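Local structure of chemotaxis protein CheX (Desulfovibrio desulfuricans subsp. desulfuricans str. G20, 3HM4) at residues A16-L21 against I140-N145; N57-V62 against I129-K134. The protein probably removes the phosphate from the phosphorylated response regulator CheY in bacterial chemotaxis, as other CheX phosphatases do. One frame throughout, in Å; residues are numbered along the deposited sequence.

Contact 1 (A16-L21 against I140-N145)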
loop_
_atom_site.group_PDB
_atom_site.type_symbol
_atom_site.label_atom_id
_atom_site.label_comp_id
_atom_site.label_asym_id
_atom_site.label_seq_id
_atom_site.Cartn_x
_atom_site.Cartn_y
_atom_site.Cartn_z
ATOM N N ALA A 16 15.326 -3.638 11.502
ATOM C CA ALA A 16 15.077 -4.424 10.298
ATOM C C ALA A 16 15.434 -3.630 9.022
ATOM O O ALA A 16 16.032 -4.143 8.087
ATOM C CB ALA A 16 13.617 -4.900 10.238
ATOM N N THR A 17 14.989 -2.373 8.993
ATOM C CA THR A 17 15.248 -1.488 7.843
ATOM C C THR A 17 16.757 -1.273 7.627
ATOM O O THR A 17 17.257 -1.418 6.513
ATOM C CB THR A 17 14.507 -0.167 7.986
ATOM O OG1 THR A 17 13.110 -0.450 8.038
ATOM C CG2 THR A 17 14.763 0.728 6.788
ATOM N N THR A 18 17.437 -0.959 8.723
ATOM C CA THR A 18 18.877 -0.751 8.647
ATOM C C THR A 18 19.582 -2.002 8.152
ATOM O O THR A 18 20.411 -1.936 7.203
ATOM C CB THR A 18 19.438 -0.296 10.026
ATOM O OG1 THR A 18 18.749 0.887 10.475
ATOM C CG2 THR A 18 20.976 -0.087 9.977
ATOM N N ASN A 19 19.231 -3.148 8.739
ATOM C CA ASN A 19 19.895 -4.397 8.354
ATOM C C ASN A 19 19.618 -4.773 6.910
ATOM O O ASN A 19 20.532 -5.151 6.194
ATOM C CB ASN A 19 19.505 -5.538 9.292
ATOM C CG ASN A 19 20.066 -5.373 10.700
ATOM O OD1 ASN A 19 20.936 -4.532 10.951
ATOM N ND2 ASN A 19 19.549 -6.164 11.632
ATOM N N VAL A 20 18.365 -4.671 6.462
ATOM C CA VAL A 20 18.036 -5.039 5.092
ATOM C C VAL A 20 18.741 -4.130 4.073
ATOM O O VAL A 20 19.335 -4.623 3.115
ATOM C CB VAL A 20 16.500 -5.047 4.844
ATOM C CG1 VAL A 20 16.196 -5.262 3.399
ATOM C CG2 VAL A 20 15.883 -6.169 5.680
ATOM N N LEU A 21 18.649 -2.808 4.272
ATOM C CA LEU A 21 19.290 -1.863 3.338
ATOM C C LEU A 21 20.818 -2.015 3.310
ATOM O O LEU A 21 21.429 -1.878 2.238
ATOM C CB LEU A 21 18.839 -0.408 3.534
ATOM C CG LEU A 21 17.526 0.006 2.843
ATOM C CD1 LEU A 21 17.625 -0.220 1.296
ATOM C CD2 LEU A 21 16.367 -0.714 3.429
ATOM N N ILE A 140 10.576 7.391 10.592
ATOM C CA ILE A 140 11.990 7.369 10.919
ATOM C C ILE A 140 12.759 7.781 9.663
ATOM O O ILE A 140 12.757 7.033 8.681
ATOM C CB ILE A 140 12.494 6.031 11.438
ATOM C CG1 ILE A 140 11.559 5.478 12.554
ATOM C CG2 ILE A 140 13.962 6.247 11.954
ATOM C CD1 ILE A 140 10.502 4.535 12.077
ATOM N N PRO A 141 13.412 8.959 9.675
ATOM C CA PRO A 141 14.146 9.387 8.494
ATOM C C PRO A 141 15.526 8.720 8.480
ATOM O O PRO A 141 16.095 8.464 9.547
ATOM C CB PRO A 141 14.252 10.897 8.675
ATOM C CG PRO A 141 14.389 11.037 10.199
ATOM C CD PRO A 141 13.569 9.893 10.795
ATOM N N PHE A 142 16.072 8.518 7.264
ATOM C CA PHE A 142 17.380 7.905 7.103
ATOM C C PHE A 142 18.233 8.708 6.152
ATOM O O PHE A 142 17.756 9.201 5.120
ATOM C CB PHE A 142 17.277 6.495 6.477
ATOM C CG PHE A 142 16.873 5.405 7.437
ATOM C CD1 PHE A 142 15.554 5.301 7.886
ATOM C CD2 PHE A 142 17.791 4.449 7.832
ATOM C CE1 PHE A 142 15.175 4.276 8.750
ATOM C CE2 PHE A 142 17.432 3.394 8.648
ATOM C CZ PHE A 142 16.099 3.316 9.125
ATOM N N LYS A 143 19.527 8.747 6.479
ATOM C CA LYS A 143 20.572 9.148 5.539
ATOM C C LYS A 143 21.197 7.867 4.989
ATOM O O LYS A 143 21.177 6.819 5.629
ATOM C CB LYS A 143 21.679 9.924 6.237
ATOM C CG LYS A 143 21.270 11.264 6.750
ATOM C CD LYS A 143 22.484 12.067 7.292
ATOM C CE LYS A 143 23.193 11.440 8.438
ATOM N NZ LYS A 143 22.354 11.310 9.618
ATOM N N THR A 144 21.710 7.946 3.765
ATOM C CA THR A 144 22.482 6.877 3.164
ATOM C C THR A 144 23.611 7.511 2.365
ATOM O O THR A 144 23.711 8.741 2.240
ATOM C CB THR A 144 21.638 5.962 2.216
ATOM O OG1 THR A 144 21.490 6.528 0.903
ATOM C CG2 THR A 144 20.272 5.562 2.800
ATOM N N ASN A 145 24.432 6.677 1.748
ATOM C CA ASN A 145 25.481 7.205 0.868
ATOM C C ASN A 145 24.937 7.829 -0.419
ATOM O O ASN A 145 25.655 8.541 -1.106
ATOM C CB ASN A 145 26.440 6.084 0.444
ATOM C CG ASN A 145 27.202 5.478 1.596
ATOM O OD1 ASN A 145 27.408 6.115 2.631
ATOM N ND2 ASN A 145 27.707 4.227 1.382
#
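Phe-142 reaches from its strand to helix 10-25 and meets two consecutive threonines, Thr-17 and Thr-18, with the far end of its ring. The methyl of Thr-17 comes in obliquely: CG2 is 3.7 Å from CZ of Phe-142 and 4.1 Å from its CE1. On the CE2 side of the ring the hydroxyl of Thr-18 lies at the edge, in the ring plane, with OG1 3.4 Å from CE2 of Phe-142. CZ of the ring is therefore touched by both residues, its distance to OG1 of Thr-18 being 3.8 Å.

The backbone CA atoms of Thr-18 and Phe-142 remain 8.9 Å apart, so side chains alone bridge the gap, and no hydrogen bond crosses it. This is a helix laid on one face of an antiparallel sheet, part of the helix-on-antiparallel-sheet fold of CheX, with strand 138-143 between strands 30-36 and 149-155.

Both threonines share one rotamer (chi1 -61° and -56°), which sets each OG1 beside its own backbone N and turns it back along the helix. There Thr-17 OG1 bonds to the carbonyl oxygen of Phe-13 and Thr-18 OG1 to that of Val-14, one helical turn earlier. Their successive places on the helix turn this same rotamer differently against the ring, and Thr-17 offers it a methyl, whereas Thr-18 offers it an oxygen that already has a polar partner. Phe-149 stacks with the ring of Phe-142, while Pro-29 and Pro-31 also touch the Phe-142 side chain.

Contact 2 (N57-V62 against I129-K134); sequences NGSISV and ISHVTK
Ile-129 opens the contact with a light touch, its CD1 standing 4.4 Å from CB of Ser-61. The side chain is extended, CG1 anti to the backbone N (chi1 180°), and this brings CD1 to CB of Ser-61; Val-49 of strand 47-53 touches it as well.

His-131, two residues on, does most of the work. Its imidazole presents its CE1-NE2 edge to two serines at alternate positions on the facing strand, and both hydroxyls lie in the ring plane. NE2 of His-131 and OG of Ser-61 are hydrogen-bonded at 2.8 Å, with either able to be the donor. Ser-61 takes the position between its backbone N and carbonyl carbon (chi1 64°), which directs OG at the ring nitrogen. At the neighbouring corner CE1 of His-131 is 3.4 Å from OG of Ser-59, a hydroxyl that also bonds to an unidentified molecule, probably from the crystallisation liquor, and weakly to the carbonyl oxygen of Val-50. CB of Ser-59 lies 3.6 Å from ND1 of His-131.

The axes of 58-62 and 129-131 run nearly antiparallel at 157° but 9.3 Å apart, too far for backbone pairing, so this is face-to-face packing of two sheet layers. Ser-120 of the second subunit packs on His-131, and residues Ile-129 to His-131 pair with a strand of that subunit in an antiparallel beta ladder that carries the sheet across the subunit interface, with the facing sheet packed against it.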
loop_
_atom_site.group_PDB
_atom_site.type_symbol
_atom_site.label_atom_id
_atom_site.label_comp_id
_atom_site.label_asym_id
_atom_site.label_seq_id
_atom_site.Cartn_x
_atom_site.Cartn_y
_atom_site.Cartn_z
ATOM N N ASN A 57 -3.629 -4.175 13.921
ATOM C CA ASN A 57 -3.402 -4.223 12.481
ATOM C C ASN A 57 -2.760 -2.922 12.082
ATOM O O ASN A 57 -2.939 -1.896 12.709
ATOM C CB ASN A 57 -4.742 -4.377 11.794
ATOM C CG ASN A 57 -5.446 -5.641 12.186
ATOM O OD1 ASN A 57 -4.861 -6.703 12.227
ATOM N ND2 ASN A 57 -6.737 -5.505 12.525
ATOM N N GLY A 58 -1.997 -2.962 11.029
ATOM C CA GLY A 58 -1.249 -1.787 10.627
ATOM C C GLY A 58 -0.525 -1.972 9.336
ATOM O O GLY A 58 -0.955 -2.757 8.501
ATOM N N SER A 59 0.537 -1.196 9.196
ATOM C CA SER A 59 1.251 -1.160 7.938
ATOM C C SER A 59 2.673 -0.639 8.141
ATOM O O SER A 59 2.935 0.087 9.098
ATOM C CB SER A 59 0.519 -0.201 7.029
ATOM O OG SER A 59 1.084 -0.148 5.752
ATOM N N ILE A 60 3.552 -1.052 7.235
ATOM C CA ILE A 60 4.921 -0.530 7.146
ATOM C C ILE A 60 5.087 0.043 5.737
ATOM O O ILE A 60 4.740 -0.627 4.750
ATOM C CB ILE A 60 6.001 -1.613 7.364
ATOM C CG1 ILE A 60 5.738 -2.422 8.635
ATOM C CG2 ILE A 60 7.428 -1.002 7.342
ATOM C CD1 ILE A 60 6.571 -3.702 8.727
ATOM N N SER A 61 5.570 1.282 5.626
ATOM C CA SER A 61 5.910 1.833 4.314
ATOM C C SER A 61 7.319 2.391 4.310
ATOM O O SER A 61 7.904 2.701 5.340
ATOM C CB SER A 61 4.916 2.911 3.861
ATOM O OG SER A 61 4.964 4.012 4.720
ATOM N N VAL A 62 7.842 2.531 3.103
ATOM C CA VAL A 62 9.121 3.181 2.893
ATOM C C VAL A 62 8.963 4.112 1.685
ATOM O O VAL A 62 8.429 3.703 0.670
ATOM C CB VAL A 62 10.250 2.140 2.750
ATOM C CG1 VAL A 62 10.004 1.198 1.567
ATOM C CG2 VAL A 62 11.606 2.824 2.712
ATOM N N ILE A 129 1.912 9.124 -0.303
ATOM C CA ILE A 129 1.311 7.972 0.340
ATOM C C ILE A 129 0.868 8.407 1.729
ATOM O O ILE A 129 1.615 9.082 2.453
ATOM C CB ILE A 129 2.239 6.743 0.343
ATOM C CG1 ILE A 129 1.571 5.533 1.022
ATOM C CG2 ILE A 129 3.551 7.024 1.002
ATOM C CD1 ILE A 129 2.192 4.151 0.616
ATOM N N SER A 130 -0.344 8.002 2.082
ATOM C CA SER A 130 -0.982 8.346 3.339
ATOM C C SER A 130 -1.551 7.092 3.998
ATOM O O SER A 130 -2.328 6.386 3.393
ATOM C CB SER A 130 -2.158 9.304 3.105
ATOM O OG SER A 130 -1.737 10.538 2.478
ATOM N N HIS A 131 -1.212 6.861 5.245
ATOM C CA HIS A 131 -1.742 5.765 6.050
ATOM C C HIS A 131 -3.113 6.098 6.579
ATOM O O HIS A 131 -3.326 7.188 7.123
ATOM C CB HIS A 131 -0.799 5.417 7.210
ATOM C CG HIS A 131 0.460 4.780 6.743
ATOM N ND1 HIS A 131 0.581 3.413 6.590
ATOM C CD2 HIS A 131 1.673 5.308 6.425
ATOM C CE1 HIS A 131 1.793 3.131 6.142
ATOM N NE2 HIS A 131 2.467 4.266 6.018
ATOM N N VAL A 132 -4.066 5.186 6.425
ATOM C CA VAL A 132 -5.446 5.387 6.841
ATOM C C VAL A 132 -5.613 4.669 8.170
ATOM O O VAL A 132 -5.752 3.434 8.217
ATOM C CB VAL A 132 -6.416 4.838 5.795
ATOM C CG1 VAL A 132 -7.871 4.940 6.273
ATOM C CG2 VAL A 132 -6.211 5.520 4.437
ATOM N N THR A 133 -5.578 5.433 9.252
ATOM C CA THR A 133 -5.601 4.881 10.578
ATOM C C THR A 133 -6.011 5.890 11.586
ATOM O O THR A 133 -5.818 7.064 11.405
ATOM C CB THR A 133 -4.179 4.355 10.984
ATOM O OG1 THR A 133 -4.201 3.815 12.314
ATOM C CG2 THR A 133 -3.099 5.418 10.909
ATOM N N LYS A 134 -6.620 5.346 12.641
ATOM C CA LYS A 134 -7.017 6.097 13.824
ATOM C C LYS A 134 -5.821 6.476 14.727
ATOM O O LYS A 134 -5.899 7.379 15.591
ATOM C CB LYS A 134 -8.001 5.238 14.644
#

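Overall arrangement
The centres of contacts 1 and 2 lie 18 Å apart on opposite sides of the chain's centre, and their nearest atoms stay about 6 Å from each other. Both reach the six-stranded antiparallel sheet, contact 1 through strand 138-143 and contact 2 through strand 58-64, with strand 149-155 lying between these two. Along the chain, contact 2 is nested inside the loop that contact 1 closes, and strand 127-131 is followed directly by strand 138-143. Contact 1 attaches the N-terminal helix 10-25 within one subunit, whereas contact 2 packs a two-stranded sheet whose strand 127-131 pairs with a strand of the second subunit, placing that contact at the dimer interface.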